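Local coordinates for protein transferrin (Manduca sexta, PDB 6WB6) that binds a single ferric ion together with a carbonate anion and transports iron as a secreted, two-lobed transferrin of the tobacco hornworm, at residues P435-A440 / C578-A583; N141-P147 / H346-L351; L128-K133 / E340-G345; K458-S462 / A530-L534. All coordinates share one frame; numbering follows the deposited sequence.

In the fold
Contacts 1 and 4 are buried core contacts of the C-terminal half, their centres about 16 Å apart: strands 437-443 and 458-461 belong to one mixed sheet, and contact 4 nests within the chain loop that contact 1 closes. One is held by backbone bonds and a tyrosine-methionine pairing, the other by a disulfide. Contacts 2 and 3 lie well apart from these, contact 3 across the chain's centre from both; they touch each other and use successive pieces of chain around residues 340-351. Contact 3 is largely buried, with arginine and methionine packed where two helices end and a salt bridge at its margin; contact 2 joins two loops nearer the surface, through prolines, histidines and an asparagine amide.

Contact 1: residues P435-A440 / C578-A583; sequences PNYAVA and CNVAMA
The ring of Tyr437 has one face against Met582, whose CG stands 3.7 Å above the ring plane, displaced toward the rim, in a CH-pi contact. The CA of Met582 lies over a face too, nearest Tyr437 CD2, while its sulfur sits obliquely, 4.8 Å from SD to the ring centroid, a Met-aromatic contact. Asn579 crosses the ring at a slant, its amide plane turned 44° from the ring and ND2 3.4 Å from Tyr437 CD2; that nitrogen donates a hydrogen bond to Phe575 O. With CG anti to the backbone N (chi1 -170°) and the next torsion extended, the chain of Met582 runs past the tyrosine and carries SD to 3.8 Å from Pro435 CG; the bend about CG-SD only turns CE aside. A methionine suits this place because a flexible thioether can follow both a flat ring and a proline. With an alanine at Tyr437, Met582 CG would probably lose the ring over which it lies, and a gap would open beside Asn579.

Beneath these side chains the strands pair antiparallel. Ala438 N donates to Ala581 O at 2.7 Å, and Ala438 O takes the N-H of Val580 at 2.8 Å and, weakly, that of Ala581: a classic beta bulge. Ala583 N reaches Asn436 O at 2.8 Å. On the face of Ala438 and Ala581, the small Ala438 side chain lets helix 467-479 lie close. Backbone hydrogen bonds thus set the register, and apolar groups, ring and sulfur add packing; no charged group takes part in joining these two segments.

Contact 2: residues N141-P147 / H346-L351; sequences NDHSISP and HGAPEL
Asn141 opens the contact by handing its side-chain ND2 to Ala348 O, 3.0 Å away with the N-H nearly straight (160°). The acceptor lies close to the amide plane of the asparagine, and chi1 of 68°, with CG between backbone N and carbonyl carbon, swings the amide across to it. Asp142 then turns inward to its own loop: OD1 accepts the N-H of Ser144, an Asx turn, and is met from above the carboxylate plane. His143 lays its ring edge against the other loop, with Pro349 O and Leu351 CB both near the ring plane; the bond from NE2 to Pro349 O is 3.0 Å long but badly bent, and weak. Pro349 follows a cis peptide bond and sets its CG 3.4 Å from that same His143 NE2.

Residues 346-351, between helix 338-342 and strand 352-357, probably form part of the connection between the two lobes of the transferrin fold, and helix 597-611 of the second half touches both Ser146 and Leu351. Ser146 is the N-cap of helix 147-158, its OG taking the N-H of Glu149. Next comes Pro147, apt for a first helical turn because it needs no N-H there. Its CD presses on Leu351 CD2 at 3.4 Å, tighter than usual packing, and its CB stands 3.5 Å above the ring of His346. That histidine binds Glu151 through NE2 and gives its backbone N to Glu350 OE2, on the syn side, at 2.8 Å. Glu151 would probably lose its hydrogen bond, and Pro147 the flat face beneath its CB, were His346 exchanged for an alanine.

Contact 3: residues L128-K133 / E340-G345; sequences LTMLMK and EVIERG
Arg344 crosses the end of helix 121-131 obliquely, meeting Thr129, Leu128 and, just beyond, Met132. Its CB lies 3.7 Å from Thr129 OG1, and CG passes 4.0 Å from Met132 SD. At CD it comes closest, 3.2 Å from Thr129 OG1, an oxygen whose hydrogen bond goes to Lys125 O in its own helix. A bend about CG-CD (chi3 69°) turns NE toward Leu128 CB. The flat guanidinium then lies with one face toward Leu128 CD1, which stands 3.8 Å above its plane, offset toward the rim. At the tip the nitrogens part company: NH1 makes a salt bridge with Glu151 and NH2 one with Asp377. Arginine suits this place because its long aliphatic stem packs against threonine, leucine and methionine while its charged end, buried here, is met by two carboxylates.

The neighbours complete the fit. Thr129 rests its CG2 against Glu340 CB at 3.7 Å and turns OG1 toward Val341. In Met132, chi1 of 71° and an extended chi2 bring SD within 3.6 Å of Gly345 O, and the bend at the last torsion keeps CE near that oxygen as well. Toward the surface, Lys133 NZ and Glu340 OE1 form a salt bridge; their modelled separation is too short to be taken literally.

In the transferrin fold helix 121-131 starts at the anion site: Asn121, Val122 and Gly123, in its first turn, line the carbonate pocket. This contact therefore packs the far end of the anion-site helix against helix 338-342 and the turn after it, which leads on toward the second lobe.

Contact 4: residues K458-S462 / A530-L534; sequences KSCHS and AWKCL
Cys460 overlaps Cys533 through a covalent bond, SG to SG 2.0 Å, that ties strand 458-461 to the short helix 530-535. The CSSC torsion of -79° is near the relaxed right angle and gives a left-handed disulfide, with Cys460 CB and Cys533 CB 3.6 Å apart. On the strand SG stands anti to the carbonyl carbon (chi1 -54°), on the helix anti to the backbone N; these two different first torsions turn both SG atoms to the side where strand and helix face each other. Leu534 N comes 3.5 Å from Cys460 SG, though that N-H already belongs to the helix through Ala530 O.

One turn earlier Ala530 does the packing. Its CB meets Cys460 CB at 4.3 Å and His461 O at 3.9 Å, and also touches Val544 of the adjacent strand. A methyl suits this place because the helix and strand axes, nearly antiparallel (157°), run only 7.4 Å apart.

On the other face of the strand a polar pair sits among phenylalanines, Phe496 and Phe543. Ser459 OG lies at the edge of the His461 ring, in its plane and 3.1 Å from His461 NE2, and also bonds to Ser500; His461 ND1 binds Gly469 O, which fixes the turn of the ring. The strand itself is bonded through its backbone on both flanks, to strands 542-545 and 499-501.

No hydrogen bond crosses between strand and helix here: the tie is covalent and the rest apolar packing, as fits a buried join in a secreted protein, where disulfides endure.

Contact 1: residues P435-A440 / C578-A583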
# COMPACT_ATOMS: atom_id res chain seq x y z
N PRO A 435 5.84 7.17 -13.34
CA PRO A 435 5.37 6.55 -14.59
C PRO A 435 6.52 6.50 -15.58
O PRO A 435 7.53 7.17 -15.41
CB PRO A 435 4.25 7.47 -15.07
CG PRO A 435 3.92 8.34 -13.89
CD PRO A 435 5.17 8.46 -13.10
N ASN A 436 6.36 5.69 -16.62
CA ASN A 436 7.30 5.76 -17.73
C ASN A 436 7.14 7.10 -18.44
O ASN A 436 6.07 7.71 -18.42
CB ASN A 436 7.07 4.63 -18.72
CG ASN A 436 7.39 3.28 -18.13
OD1 ASN A 436 8.42 3.10 -17.47
ND2 ASN A 436 6.49 2.33 -18.31
N TYR A 437 8.22 7.54 -19.08
CA TYR A 437 8.19 8.71 -19.94
C TYR A 437 8.66 8.36 -21.34
O TYR A 437 9.61 7.59 -21.53
CB TYR A 437 9.08 9.82 -19.39
CG TYR A 437 8.49 10.51 -18.19
CD1 TYR A 437 8.29 9.82 -17.01
CD2 TYR A 437 8.10 11.83 -18.25
CE1 TYR A 437 7.74 10.44 -15.91
CE2 TYR A 437 7.56 12.46 -17.16
CZ TYR A 437 7.38 11.77 -16.00
OH TYR A 437 6.84 12.39 -14.90
N ALA A 438 7.98 8.94 -22.32
CA ALA A 438 8.52 8.95 -23.67
C ALA A 438 9.64 9.97 -23.73
O ALA A 438 9.46 11.15 -23.37
CB ALA A 438 7.43 9.29 -24.68
N VAL A 439 10.82 9.54 -24.16
CA VAL A 439 11.97 10.44 -24.18
C VAL A 439 12.57 10.43 -25.57
O VAL A 439 12.14 9.70 -26.46
CB VAL A 439 13.04 10.07 -23.13
CG1 VAL A 439 12.38 9.91 -21.78
CG2 VAL A 439 13.81 8.82 -23.52
N ALA A 440 13.54 11.34 -25.75
CA ALA A 440 14.25 11.55 -27.00
C ALA A 440 15.73 11.37 -26.70
O ALA A 440 16.34 12.22 -26.04
CB ALA A 440 13.99 12.94 -27.57
N CYS A 578 13.22 15.49 -18.52
CA CYS A 578 13.90 15.68 -19.80
C CYS A 578 13.31 14.63 -20.73
O CYS A 578 13.79 13.50 -20.78
CB CYS A 578 15.42 15.51 -19.68
SG CYS A 578 16.29 15.83 -21.24
N ASN A 579 12.26 15.01 -21.45
CA ASN A 579 11.40 14.02 -22.08
C ASN A 579 10.58 14.69 -23.17
O ASN A 579 10.67 15.90 -23.39
CB ASN A 579 10.48 13.38 -21.05
CG ASN A 579 9.62 14.41 -20.31
OD1 ASN A 579 8.72 15.03 -20.90
ND2 ASN A 579 9.89 14.60 -19.02
N VAL A 580 9.77 13.88 -23.83
CA VAL A 580 8.76 14.36 -24.76
C VAL A 580 7.40 14.42 -24.10
O VAL A 580 6.74 15.45 -24.13
CB VAL A 580 8.72 13.48 -26.02
CG1 VAL A 580 7.85 14.15 -27.07
CG2 VAL A 580 10.12 13.24 -26.54
N ALA A 581 6.96 13.31 -23.52
CA ALA A 581 5.71 13.26 -22.80
C ALA A 581 5.81 12.19 -21.73
O ALA A 581 6.53 11.20 -21.89
CB ALA A 581 4.51 12.94 -23.73
N MET A 582 5.05 12.39 -20.66
CA MET A 582 4.81 11.31 -19.74
C MET A 582 3.99 10.23 -20.42
O MET A 582 3.11 10.53 -21.24
CB MET A 582 4.09 11.82 -18.50
CG MET A 582 4.03 10.79 -17.39
SD MET A 582 3.23 11.43 -15.93
CE MET A 582 1.55 11.14 -16.40
N ALA A 583 4.28 8.99 -20.11
CA ALA A 583 3.65 7.86 -20.76
C ALA A 583 2.48 7.37 -19.93
O ALA A 583 2.61 7.23 -18.71
CB ALA A 583 4.66 6.74 -20.96
O HOH W 1 14.10 13.26 -23.70

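Contact 2: residues N141-P147 / H346-L351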
# COMPACT_ATOMS: atom_id res chain seq x y z
N ASN A 141 -21.48 7.18 8.44
CA ASN A 141 -21.98 6.65 7.18
C ASN A 141 -22.46 7.75 6.25
O ASN A 141 -23.32 7.51 5.39
CB ASN A 141 -23.10 5.64 7.44
CG ASN A 141 -24.35 6.28 8.00
OD1 ASN A 141 -24.33 7.40 8.52
ND2 ASN A 141 -25.47 5.54 7.92
N ASP A 142 -21.93 8.96 6.41
CA ASP A 142 -22.09 10.01 5.41
C ASP A 142 -21.40 9.54 4.15
O ASP A 142 -20.18 9.39 4.12
CB ASP A 142 -21.51 11.34 5.94
CG ASP A 142 -21.57 12.47 4.92
OD1 ASP A 142 -22.06 12.26 3.81
OD2 ASP A 142 -21.10 13.59 5.24
N HIS A 143 -22.16 9.24 3.10
CA HIS A 143 -21.55 8.68 1.91
C HIS A 143 -21.15 9.73 0.88
O HIS A 143 -20.66 9.37 -0.19
CB HIS A 143 -22.46 7.63 1.29
CG HIS A 143 -22.41 6.32 2.01
ND1 HIS A 143 -21.32 5.48 1.95
CD2 HIS A 143 -23.30 5.71 2.83
CE1 HIS A 143 -21.54 4.41 2.68
NE2 HIS A 143 -22.74 4.52 3.23
N SER A 144 -21.29 11.02 1.20
CA SER A 144 -20.65 12.02 0.35
C SER A 144 -19.13 11.96 0.48
O SER A 144 -18.42 12.44 -0.42
CB SER A 144 -21.18 13.42 0.65
OG SER A 144 -21.39 13.63 2.04
N ILE A 145 -18.60 11.35 1.54
CA ILE A 145 -17.16 11.25 1.73
C ILE A 145 -16.77 9.80 2.00
O ILE A 145 -17.61 8.92 2.19
CB ILE A 145 -16.68 12.16 2.88
CG1 ILE A 145 -17.38 11.78 4.18
CG2 ILE A 145 -16.93 13.63 2.55
CD1 ILE A 145 -16.96 12.65 5.40
N SER A 146 -15.47 9.56 2.03
CA SER A 146 -14.93 8.23 2.24
C SER A 146 -15.05 7.79 3.69
O SER A 146 -15.20 8.61 4.60
CB SER A 146 -13.47 8.20 1.86
OG SER A 146 -12.76 9.00 2.78
N PRO A 147 -14.96 6.47 3.94
CA PRO A 147 -14.89 5.99 5.32
C PRO A 147 -13.77 6.61 6.16
O PRO A 147 -13.99 6.86 7.34
CB PRO A 147 -14.69 4.48 5.14
CG PRO A 147 -15.44 4.17 3.86
CD PRO A 147 -15.20 5.37 2.98
N HIS A 346 -18.29 1.38 9.66
CA HIS A 346 -18.75 2.76 9.82
C HIS A 346 -20.28 2.85 9.83
O HIS A 346 -20.84 3.93 9.62
CB HIS A 346 -18.15 3.61 8.71
CG HIS A 346 -16.65 3.60 8.71
ND1 HIS A 346 -15.91 2.63 8.06
CD2 HIS A 346 -15.75 4.42 9.31
CE1 HIS A 346 -14.62 2.86 8.25
NE2 HIS A 346 -14.49 3.95 9.01
N GLY A 347 -20.95 1.75 10.14
CA GLY A 347 -22.40 1.74 10.09
C GLY A 347 -22.92 1.39 8.71
O GLY A 347 -22.32 1.73 7.69
N ALA A 348 -24.06 0.71 8.69
CA ALA A 348 -24.69 0.36 7.43
C ALA A 348 -25.13 1.61 6.67
O ALA A 348 -25.53 2.61 7.29
CB ALA A 348 -25.89 -0.54 7.69
N PRO A 349 -25.04 1.61 5.34
CA PRO A 349 -24.44 0.53 4.54
C PRO A 349 -22.91 0.64 4.51
O PRO A 349 -22.42 1.71 4.13
CB PRO A 349 -25.03 0.76 3.15
CG PRO A 349 -25.22 2.26 3.08
CD PRO A 349 -25.46 2.74 4.49
N GLU A 350 -22.17 -0.40 4.88
CA GLU A 350 -20.72 -0.33 4.79
C GLU A 350 -20.30 -0.07 3.34
O GLU A 350 -20.79 -0.71 2.40
CB GLU A 350 -20.10 -1.62 5.33
CG GLU A 350 -20.54 -2.01 6.77
CD GLU A 350 -19.97 -1.11 7.87
OE1 GLU A 350 -20.45 -1.22 9.02
OE2 GLU A 350 -19.05 -0.32 7.61
N LEU A 351 -19.42 0.89 3.14
CA LEU A 351 -19.08 1.28 1.77
C LEU A 351 -18.23 0.20 1.13
O LEU A 351 -17.35 -0.39 1.76
CB LEU A 351 -18.34 2.61 1.73
CG LEU A 351 -18.00 3.08 0.31
CD1 LEU A 351 -19.27 3.33 -0.52
CD2 LEU A 351 -17.14 4.30 0.34

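Contact 3: residues L128-K133 / E340-G345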
# COMPACT_ATOMS: atom_id res chain seq x y z
N LEU A 128 -12.03 3.96 18.29
CA LEU A 128 -13.11 4.09 17.32
C LEU A 128 -14.06 2.91 17.43
O LEU A 128 -15.28 3.10 17.38
CB LEU A 128 -12.55 4.22 15.91
CG LEU A 128 -12.09 5.61 15.50
CD1 LEU A 128 -11.24 5.57 14.24
CD2 LEU A 128 -13.26 6.52 15.27
N THR A 129 -13.52 1.69 17.63
CA THR A 129 -14.36 0.50 17.70
C THR A 129 -15.33 0.58 18.85
O THR A 129 -16.50 0.18 18.71
CB THR A 129 -13.48 -0.78 17.81
OG1 THR A 129 -12.68 -0.93 16.63
CG2 THR A 129 -14.33 -2.05 17.98
N MET A 130 -14.88 1.06 20.01
CA MET A 130 -15.70 1.05 21.22
C MET A 130 -16.64 2.25 21.27
O MET A 130 -17.82 2.11 21.57
CB MET A 130 -14.81 1.03 22.48
CG MET A 130 -13.90 -0.21 22.57
SD MET A 130 -14.87 -1.69 22.15
CE MET A 130 -13.60 -2.93 21.95
N LEU A 131 -16.12 3.45 21.02
CA LEU A 131 -16.94 4.66 21.10
C LEU A 131 -18.09 4.62 20.10
O LEU A 131 -19.20 5.07 20.42
CB LEU A 131 -16.09 5.89 20.83
CG LEU A 131 -14.96 6.15 21.83
CD1 LEU A 131 -14.23 7.39 21.41
CD2 LEU A 131 -15.48 6.29 23.24
N MET A 132 -17.84 4.11 18.90
CA MET A 132 -18.87 4.09 17.87
C MET A 132 -20.09 3.29 18.30
O MET A 132 -21.14 3.40 17.66
CB MET A 132 -18.32 3.52 16.57
CG MET A 132 -18.05 2.01 16.60
SD MET A 132 -17.59 1.43 14.97
CE MET A 132 -19.21 1.53 14.22
N LYS A 133 -19.95 2.44 19.32
CA LYS A 133 -21.10 1.77 19.88
C LYS A 133 -21.96 2.69 20.74
O LYS A 133 -22.92 2.21 21.34
CB LYS A 133 -20.65 0.59 20.74
CG LYS A 133 -19.72 -0.39 20.08
CD LYS A 133 -19.55 -1.56 20.98
CE LYS A 133 -18.48 -2.48 20.47
NZ LYS A 133 -17.74 -3.04 21.61
N GLU A 340 -13.86 -7.52 17.11
CA GLU A 340 -14.58 -6.25 16.95
C GLU A 340 -13.75 -5.22 16.23
O GLU A 340 -14.22 -4.54 15.30
CB GLU A 340 -14.96 -5.71 18.34
CG GLU A 340 -15.89 -6.58 19.12
CD GLU A 340 -16.06 -6.08 20.56
OE1 GLU A 340 -16.57 -4.96 20.75
OE2 GLU A 340 -15.68 -6.83 21.48
N VAL A 341 -12.49 -5.06 16.66
CA VAL A 341 -11.57 -4.10 16.06
C VAL A 341 -11.30 -4.46 14.61
O VAL A 341 -11.32 -3.61 13.72
CB VAL A 341 -10.27 -4.05 16.88
CG1 VAL A 341 -9.34 -3.02 16.33
CG2 VAL A 341 -10.56 -3.78 18.33
N ILE A 342 -10.98 -5.73 14.36
CA ILE A 342 -10.68 -6.11 12.98
C ILE A 342 -11.90 -5.87 12.09
O ILE A 342 -11.77 -5.40 10.95
CB ILE A 342 -10.21 -7.58 12.94
CG1 ILE A 342 -8.75 -7.73 13.42
CG2 ILE A 342 -10.34 -8.11 11.54
CD1 ILE A 342 -8.36 -9.18 13.85
N GLU A 343 -13.08 -6.17 12.59
CA GLU A 343 -14.30 -6.03 11.79
C GLU A 343 -14.92 -4.64 11.90
O GLU A 343 -15.99 -4.42 11.35
CB GLU A 343 -15.33 -7.09 12.20
CG GLU A 343 -14.88 -8.50 11.81
CD GLU A 343 -15.89 -9.58 12.23
OE1 GLU A 343 -16.72 -9.29 13.10
OE2 GLU A 343 -15.85 -10.70 11.67
N ARG A 344 -14.24 -3.69 12.54
CA ARG A 344 -14.76 -2.33 12.62
C ARG A 344 -15.23 -1.85 11.26
O ARG A 344 -14.57 -2.04 10.23
CB ARG A 344 -13.71 -1.37 13.15
CG ARG A 344 -14.22 0.08 13.24
CD ARG A 344 -13.26 0.89 14.04
NE ARG A 344 -12.02 1.05 13.31
CZ ARG A 344 -11.80 1.97 12.39
NH1 ARG A 344 -12.75 2.83 12.06
NH2 ARG A 344 -10.63 2.03 11.77
N GLY A 345 -16.39 -1.21 11.28
CA GLY A 345 -16.92 -0.54 10.11
C GLY A 345 -17.36 0.87 10.45
O GLY A 345 -16.89 1.49 11.42

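Contact 4: residues K458-S462 / A530-L534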
# COMPACT_ATOMS: atom_id res chain seq x y z
N LYS A 458 17.10 12.65 -39.39
CA LYS A 458 16.63 11.27 -39.39
C LYS A 458 16.24 10.88 -37.98
O LYS A 458 16.84 11.34 -37.01
CB LYS A 458 17.73 10.29 -39.89
CG LYS A 458 18.24 10.52 -41.32
CD LYS A 458 19.69 10.08 -41.43
N SER A 459 15.25 10.00 -37.84
CA SER A 459 14.83 9.60 -36.51
C SER A 459 14.67 8.09 -36.41
O SER A 459 14.35 7.41 -37.38
CB SER A 459 13.52 10.26 -36.10
OG SER A 459 12.55 10.08 -37.10
N CYS A 460 14.89 7.59 -35.20
CA CYS A 460 14.71 6.20 -34.85
C CYS A 460 13.58 6.16 -33.84
O CYS A 460 13.48 7.06 -33.00
CB CYS A 460 15.98 5.59 -34.24
SG CYS A 460 17.46 5.77 -35.22
N HIS A 461 12.73 5.14 -33.92
CA HIS A 461 11.57 5.08 -33.04
C HIS A 461 11.42 3.68 -32.48
O HIS A 461 11.79 2.69 -33.12
CB HIS A 461 10.25 5.41 -33.77
CG HIS A 461 10.17 6.80 -34.33
ND1 HIS A 461 9.16 7.68 -33.98
CD2 HIS A 461 10.91 7.43 -35.27
CE1 HIS A 461 9.31 8.80 -34.66
NE2 HIS A 461 10.36 8.68 -35.45
N SER A 462 10.86 3.60 -31.28
CA SER A 462 10.15 2.40 -30.89
C SER A 462 9.02 2.14 -31.88
O SER A 462 8.68 2.97 -32.72
CB SER A 462 9.56 2.54 -29.49
OG SER A 462 10.57 2.53 -28.53
N ALA A 530 15.72 0.84 -31.97
CA ALA A 530 16.04 2.25 -31.89
C ALA A 530 17.48 2.46 -31.40
O ALA A 530 18.16 3.40 -31.84
CB ALA A 530 15.04 2.95 -30.96
N TRP A 531 17.96 1.59 -30.52
CA TRP A 531 19.32 1.73 -30.02
C TRP A 531 20.35 1.35 -31.08
O TRP A 531 21.39 2.00 -31.18
CB TRP A 531 19.52 0.91 -28.73
CG TRP A 531 18.75 -0.40 -28.65
CD1 TRP A 531 19.21 -1.65 -28.94
CD2 TRP A 531 17.39 -0.56 -28.23
NE1 TRP A 531 18.22 -2.58 -28.73
CE2 TRP A 531 17.09 -1.94 -28.29
CE3 TRP A 531 16.39 0.32 -27.81
CZ2 TRP A 531 15.84 -2.45 -27.96
CZ3 TRP A 531 15.15 -0.19 -27.48
CH2 TRP A 531 14.89 -1.56 -27.55
N LYS A 532 20.07 0.33 -31.92
CA LYS A 532 20.99 0.06 -33.03
C LYS A 532 20.90 1.15 -34.08
O LYS A 532 21.92 1.54 -34.66
CB LYS A 532 20.68 -1.29 -33.68
CG LYS A 532 21.91 -2.02 -34.21
CD LYS A 532 22.81 -2.45 -33.06
CE LYS A 532 24.02 -3.24 -33.56
NZ LYS A 532 25.02 -3.41 -32.47
N CYS A 533 19.69 1.65 -34.32
CA CYS A 533 19.48 2.68 -35.32
C CYS A 533 20.19 3.97 -34.90
O CYS A 533 20.81 4.64 -35.74
CB CYS A 533 17.97 2.86 -35.51
SG CYS A 533 17.40 4.21 -36.54
N LEU A 534 20.16 4.31 -33.61
CA LEU A 534 20.88 5.49 -33.16
C LEU A 534 22.39 5.27 -33.23
O LEU A 534 23.11 6.08 -33.83
CB LEU A 534 20.47 5.87 -31.73
CG LEU A 534 20.75 7.34 -31.37
CD1 LEU A 534 19.92 8.32 -32.25
CD2 LEU A 534 20.45 7.61 -29.91